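Protein tudor (PDB 4Q5W) probably acts in the Piwi-interacting RNA pathway of the fly germline, where its Tudor domains, the ninth of which is described here, bind methylated proteins such as Aubergine. Local coordinates at residues I31-T44 with K92-V106. Numbering follows the deposited sequence.
Sequences ICEKLNGSKLQPKT and KLYELPQEFTLIKPV
Phe100 drives its ring up against the helical turn Ile31-Leu35, with three side chains gathered around the outer end of the ring. Lys34 CB meets Phe100 CZ at the ring edge, 3.7 Å away, while Ile31 CG2 and Leu35 CD2 approach its CE1 and CE2 obliquely. The same leucine methyl also reaches Pro97 CD, and beyond Phe100 the CD1 of Ile31 touches Val106 CG2 (3.8 Å). Glu99 CG lies over one face of the ring; from there the chain runs on extended, and its carboxylate makes a long, weak salt bridge to Lys34 NZ (3.5 Å to OE1).

Past the helix, Leu40 sets its CB against Tyr94 CD2 and its CD2 against Pro97 CG. The backbones then join in a single beta bridge at Pro42 and Tyr94: Glu95 N donates to Gln41 O and Lys43 N to Leu93 O, both at 2.9 Å and nearly straight. Lys43 lays CD on Leu93 CB, and bends at chi3 and chi4 (69° and 65°) then turn NZ back to Glu95 OE1 (3.1 Å), on the syn side but out of the carboxylate plane. Two waters tie Glu95 OE2 to Pro42 O and Thr44 N.

In this extended Tudor domain, helix 25-37 leads from strands 5-11 and 16-21 to the four-stranded Tudor sheet; the contact seats its end and the following loop on the segment returning to strand 108-112, beside strands 52-56 and 63-71, where Tyr94 meets Phe63 edge-to-face and Leu35 and Leu40 touch Val54.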
loop_
_atom_site.group_PDB
_atom_site.type_symbol
_atom_site.label_atom_id
_atom_site.label_comp_id
_atom_site.label_asym_id
_atom_site.label_seq_id
_atom_site.Cartn_x
_atom_site.Cartn_y
_atom_site.Cartn_z
ATOM N N ILE A 31 6.586 8.516 -12.966
ATOM C CA ILE A 31 6.244 7.141 -13.341
ATOM C C ILE A 31 4.825 7.085 -13.895
ATOM O O ILE A 31 4.598 6.544 -14.982
ATOM C CB ILE A 31 6.411 6.158 -12.161
ATOM C CG1 ILE A 31 7.880 6.086 -11.734
ATOM C CG2 ILE A 31 5.875 4.776 -12.518
ATOM C CD1 ILE A 31 8.126 5.246 -10.471
ATOM N N CYS A 32 3.886 7.678 -13.159
ATOM C CA CYS A 32 2.483 7.732 -13.575
ATOM C C CYS A 32 2.306 8.447 -14.906
ATOM O O CYS A 32 1.576 7.983 -15.776
ATOM C CB CYS A 32 1.631 8.441 -12.521
ATOM S SG CYS A 32 1.426 7.534 -10.976
ATOM N N GLU A 33 2.961 9.593 -15.052
ATOM C CA GLU A 33 2.844 10.368 -16.285
ATOM C C GLU A 33 3.366 9.568 -17.472
ATOM O O GLU A 33 2.742 9.522 -18.529
ATOM C CB GLU A 33 3.589 11.701 -16.181
ATOM C CG GLU A 33 3.913 12.307 -17.530
ATOM C CD GLU A 33 3.636 13.790 -17.602
ATOM O OE1 GLU A 33 4.446 14.576 -17.061
ATOM O OE2 GLU A 33 2.608 14.171 -18.204
ATOM N N LYS A 34 4.511 8.924 -17.295
ATOM C CA LYS A 34 5.084 8.153 -18.393
ATOM C C LYS A 34 4.243 6.922 -18.755
ATOM O O LYS A 34 4.031 6.626 -19.938
ATOM C CB LYS A 34 6.525 7.768 -18.071
ATOM C CG LYS A 34 7.498 8.933 -18.221
ATOM C CD LYS A 34 8.870 8.562 -17.677
ATOM C CE LYS A 34 9.889 9.654 -17.953
ATOM N NZ LYS A 34 10.171 9.774 -19.407
ATOM N N LEU A 35 3.754 6.208 -17.745
ATOM C CA LEU A 35 2.923 5.029 -18.010
ATOM C C LEU A 35 1.566 5.377 -18.625
ATOM O O LEU A 35 1.024 4.612 -19.420
ATOM C CB LEU A 35 2.727 4.191 -16.742
ATOM C CG LEU A 35 3.933 3.376 -16.275
ATOM C CD1 LEU A 35 3.599 2.647 -14.992
ATOM C CD2 LEU A 35 4.368 2.387 -17.368
ATOM N N ASN A 36 1.007 6.529 -18.268
ATOM C CA ASN A 36 -0.308 6.890 -18.791
ATOM C C ASN A 36 -0.284 7.817 -20.004
ATOM O O ASN A 36 -1.336 8.267 -20.463
ATOM C CB ASN A 36 -1.162 7.501 -17.685
ATOM C CG ASN A 36 -1.520 6.493 -16.617
ATOM O OD1 ASN A 36 -2.447 5.704 -16.780
ATOM N ND2 ASN A 36 -0.778 6.508 -15.519
ATOM N N GLY A 37 0.905 8.089 -20.534
ATOM C CA GLY A 37 1.054 9.101 -21.566
ATOM C C GLY A 37 1.359 8.567 -22.950
ATOM O O GLY A 37 1.218 9.276 -23.943
ATOM N N SER A 38 1.763 7.305 -23.017
ATOM C CA SER A 38 2.146 6.693 -24.286
ATOM C C SER A 38 1.530 5.305 -24.414
ATOM O O SER A 38 1.141 4.701 -23.416
ATOM C CB SER A 38 3.670 6.595 -24.382
ATOM O OG SER A 38 4.269 7.873 -24.241
ATOM N N LYS A 39 1.442 4.804 -25.643
ATOM C CA LYS A 39 0.880 3.480 -25.884
ATOM C C LYS A 39 1.785 2.385 -25.331
ATOM O O LYS A 39 2.979 2.343 -25.625
ATOM C CB LYS A 39 0.652 3.266 -27.382
ATOM C CG LYS A 39 1.866 3.608 -28.232
ATOM C CD LYS A 39 1.576 3.490 -29.721
ATOM C CE LYS A 39 2.785 3.924 -30.530
ATOM N NZ LYS A 39 3.302 5.239 -30.051
ATOM N N LEU A 40 1.212 1.496 -24.527
ATOM C CA LEU A 40 1.975 0.394 -23.949
ATOM C C LEU A 40 1.798 -0.851 -24.805
ATOM O O LEU A 40 0.823 -0.958 -25.538
ATOM C CB LEU A 40 1.489 0.110 -22.530
ATOM C CG LEU A 40 1.806 1.202 -21.510
ATOM C CD1 LEU A 40 0.878 1.086 -20.331
ATOM C CD2 LEU A 40 3.256 1.100 -21.060
ATOM N N GLN A 41 2.735 -1.791 -24.718
ATOM C CA GLN A 41 2.682 -2.966 -25.588
ATOM C C GLN A 41 2.126 -4.186 -24.863
ATOM O O GLN A 41 2.717 -4.653 -23.896
ATOM C CB GLN A 41 4.073 -3.296 -26.144
ATOM C CG GLN A 41 4.784 -2.137 -26.832
ATOM C CD GLN A 41 4.164 -1.751 -28.164
ATOM O OE1 GLN A 41 4.320 -0.617 -28.625
ATOM N NE2 GLN A 41 3.466 -2.694 -28.794
ATOM N N PRO A 42 0.990 -4.719 -25.341
ATOM C CA PRO A 42 0.470 -5.935 -24.708
ATOM C C PRO A 42 1.458 -7.089 -24.822
ATOM O O PRO A 42 2.177 -7.196 -25.817
ATOM C CB PRO A 42 -0.799 -6.240 -25.516
ATOM C CG PRO A 42 -1.205 -4.920 -26.115
ATOM C CD PRO A 42 0.097 -4.213 -26.400
ATOM N N LYS A 43 1.501 -7.936 -23.802
ATOM C CA LYS A 43 2.308 -9.144 -23.858
ATOM C C LYS A 43 1.771 -10.076 -24.939
ATOM O O LYS A 43 0.605 -9.972 -25.319
ATOM C CB LYS A 43 2.315 -9.849 -22.499
ATOM C CG LYS A 43 3.102 -9.094 -21.439
ATOM C CD LYS A 43 3.438 -9.993 -20.252
ATOM C CE LYS A 43 4.463 -11.055 -20.634
ATOM N NZ LYS A 43 5.772 -10.431 -20.993
ATOM N N THR A 44 2.628 -10.969 -25.438
ATOM C CA THR A 44 2.241 -11.916 -26.490
ATOM C C THR A 44 2.292 -13.379 -26.027
ATOM O O THR A 44 2.088 -14.297 -26.826
ATOM C CB THR A 44 3.125 -11.766 -27.739
ATOM O OG1 THR A 44 4.497 -11.958 -27.377
ATOM C CG2 THR A 44 2.954 -10.382 -28.357
ATOM N N LYS A 92 -5.203 -8.877 -18.710
ATOM C CA LYS A 92 -4.296 -8.388 -19.742
ATOM C C LYS A 92 -3.048 -7.770 -19.124
ATOM O O LYS A 92 -3.126 -7.007 -18.163
ATOM C CB LYS A 92 -4.998 -7.362 -20.628
ATOM C CG LYS A 92 -4.154 -6.876 -21.790
ATOM C CD LYS A 92 -4.930 -5.890 -22.641
ATOM C CE LYS A 92 -4.147 -5.476 -23.873
ATOM N NZ LYS A 92 -4.892 -4.478 -24.681
ATOM N N LEU A 93 -1.894 -8.097 -19.692
ATOM C CA LEU A 93 -0.617 -7.611 -19.189
ATOM C C LEU A 93 0.097 -6.840 -20.283
ATOM O O LEU A 93 -0.018 -7.182 -21.466
ATOM C CB LEU A 93 0.263 -8.787 -18.770
ATOM C CG LEU A 93 -0.294 -9.712 -17.688
ATOM C CD1 LEU A 93 0.673 -10.846 -17.430
ATOM C CD2 LEU A 93 -0.594 -8.941 -16.400
ATOM N N TYR A 94 0.837 -5.813 -19.883
ATOM C CA TYR A 94 1.657 -5.053 -20.819
ATOM C C TYR A 94 3.120 -5.181 -20.411
ATOM O O TYR A 94 3.426 -5.444 -19.241
ATOM C CB TYR A 94 1.253 -3.573 -20.829
ATOM C CG TYR A 94 -0.185 -3.318 -21.201
ATOM C CD1 TYR A 94 -1.188 -3.358 -20.235
ATOM C CD2 TYR A 94 -0.543 -3.026 -22.513
ATOM C CE1 TYR A 94 -2.502 -3.118 -20.566
ATOM C CE2 TYR A 94 -1.859 -2.786 -22.856
ATOM C CZ TYR A 94 -2.831 -2.837 -21.877
ATOM O OH TYR A 94 -4.137 -2.605 -22.210
ATOM N N GLU A 95 4.019 -5.001 -21.375
ATOM C CA GLU A 95 5.452 -5.012 -21.097
ATOM C C GLU A 95 5.832 -3.787 -20.276
ATOM O O GLU A 95 5.297 -2.705 -20.481
ATOM C CB GLU A 95 6.262 -5.010 -22.397
ATOM C CG GLU A 95 5.852 -6.050 -23.424
ATOM C CD GLU A 95 6.208 -7.476 -23.027
ATOM O OE1 GLU A 95 6.828 -7.679 -21.965
ATOM O OE2 GLU A 95 5.865 -8.404 -23.791
ATOM N N LEU A 96 6.765 -3.962 -19.352
ATOM C CA LEU A 96 7.327 -2.829 -18.622
ATOM C C LEU A 96 8.365 -2.125 -19.490
ATOM O O LEU A 96 9.352 -2.741 -19.901
ATOM C CB LEU A 96 7.980 -3.311 -17.332
ATOM C CG LEU A 96 8.620 -2.208 -16.481
ATOM C CD1 LEU A 96 7.528 -1.351 -15.861
ATOM C CD2 LEU A 96 9.516 -2.821 -15.427
ATOM N N PRO A 97 8.147 -0.835 -19.783
ATOM C CA PRO A 97 9.130 -0.100 -20.584
ATOM C C PRO A 97 10.511 -0.154 -19.937
ATOM O O PRO A 97 10.618 -0.113 -18.704
ATOM C CB PRO A 97 8.583 1.330 -20.579
ATOM C CG PRO A 97 7.098 1.153 -20.451
ATOM C CD PRO A 97 6.942 -0.027 -19.504
ATOM N N GLN A 98 11.544 -0.263 -20.769
ATOM C CA GLN A 98 12.918 -0.469 -20.308
ATOM C C GLN A 98 13.413 0.555 -19.285
ATOM O O GLN A 98 14.221 0.224 -18.403
ATOM C CB GLN A 98 13.869 -0.491 -21.513
ATOM C CG GLN A 98 15.310 -0.849 -21.175
ATOM C CD GLN A 98 15.457 -2.255 -20.618
ATOM O OE1 GLN A 98 14.558 -3.091 -20.748
ATOM N NE2 GLN A 98 16.605 -2.528 -20.005
ATOM N N GLU A 99 12.942 1.790 -19.410
ATOM C CA GLU A 99 13.413 2.883 -18.549
ATOM C C GLU A 99 13.079 2.689 -17.068
ATOM O O GLU A 99 13.646 3.371 -16.207
ATOM C CB GLU A 99 12.880 4.234 -19.043
ATOM C CG GLU A 99 11.358 4.341 -19.064
ATOM C CD GLU A 99 10.872 5.703 -19.523
ATOM O OE1 GLU A 99 11.683 6.652 -19.551
ATOM O OE2 GLU A 99 9.675 5.830 -19.861
ATOM N N PHE A 100 12.172 1.758 -16.774
ATOM C CA PHE A 100 11.733 1.514 -15.401
ATOM C C PHE A 100 12.384 0.304 -14.747
ATOM O O PHE A 100 12.238 0.109 -13.541
ATOM C CB PHE A 100 10.219 1.288 -15.352
ATOM C CG PHE A 100 9.410 2.448 -15.845
ATOM C CD1 PHE A 100 9.269 3.591 -15.069
ATOM C CD2 PHE A 100 8.766 2.386 -17.066
ATOM C CE1 PHE A 100 8.519 4.659 -15.519
ATOM C CE2 PHE A 100 8.012 3.451 -17.523
ATOM C CZ PHE A 100 7.886 4.588 -16.743
ATOM N N THR A 101 13.097 -0.504 -15.532
ATOM C CA THR A 101 13.623 -1.789 -15.070
ATOM C C THR A 101 14.399 -1.732 -13.749
ATOM O O THR A 101 14.258 -2.603 -12.893
ATOM C CB THR A 101 14.526 -2.425 -16.140
ATOM O OG1 THR A 101 13.831 -2.446 -17.393
ATOM C CG2 THR A 101 14.917 -3.841 -15.739
ATOM N N LEU A 102 15.232 -0.707 -13.593
ATOM C CA LEU A 102 16.098 -0.628 -12.412
ATOM C C LEU A 102 15.582 0.282 -11.298
ATOM O O LEU A 102 16.238 0.443 -10.275
ATOM C CB LEU A 102 17.489 -0.159 -12.826
ATOM C CG LEU A 102 18.159 -1.060 -13.857
ATOM C CD1 LEU A 102 19.367 -0.367 -14.435
ATOM C CD2 LEU A 102 18.546 -2.356 -13.187
ATOM N N ILE A 103 14.419 0.883 -11.503
ATOM C CA ILE A 103 13.843 1.772 -10.500
ATOM C C ILE A 103 13.107 0.954 -9.442
ATOM O O ILE A 103 12.137 0.271 -9.746
ATOM C CB ILE A 103 12.850 2.769 -11.133
ATOM C CG1 ILE A 103 13.470 3.436 -12.372
ATOM C CG2 ILE A 103 12.384 3.794 -10.096
ATOM C CD1 ILE A 103 14.704 4.266 -12.083
ATOM N N LYS A 104 13.559 1.040 -8.196
ATOM C CA LYS A 104 12.926 0.298 -7.106
ATOM C C LYS A 104 11.460 0.713 -6.903
ATOM O O LYS A 104 11.058 1.812 -7.291
ATOM C CB LYS A 104 13.704 0.496 -5.793
ATOM C CG LYS A 104 15.154 0.067 -5.827
ATOM C CD LYS A 104 15.317 -1.442 -5.939
ATOM C CE LYS A 104 16.791 -1.824 -5.890
ATOM N NZ LYS A 104 17.143 -2.851 -6.906
ATOM N N PRO A 105 10.649 -0.178 -6.309
ATOM C CA PRO A 105 9.273 0.214 -5.985
ATOM C C PRO A 105 9.271 1.461 -5.115
ATOM O O PRO A 105 10.106 1.603 -4.220
ATOM C CB PRO A 105 8.747 -0.979 -5.174
ATOM C CG PRO A 105 9.591 -2.122 -5.563
ATOM C CD PRO A 105 10.948 -1.552 -5.868
ATOM N N VAL A 106 8.328 2.353 -5.375
ATOM C CA VAL A 106 8.269 3.626 -4.665
ATOM C C VAL A 106 7.893 3.398 -3.200
ATOM O O VAL A 106 8.632 3.802 -2.292
ATOM C CB VAL A 106 7.280 4.562 -5.351
ATOM C CG1 VAL A 106 7.032 5.812 -4.508
ATOM C CG2 VAL A 106 7.810 4.940 -6.730
HETATM O O HOH W 1 4.678 -1.596 -22.808
HETATM O O HOH W 2 4.944 -7.794 -26.099
HETATM O O HOH W 3 5.208 -10.846 -24.226
#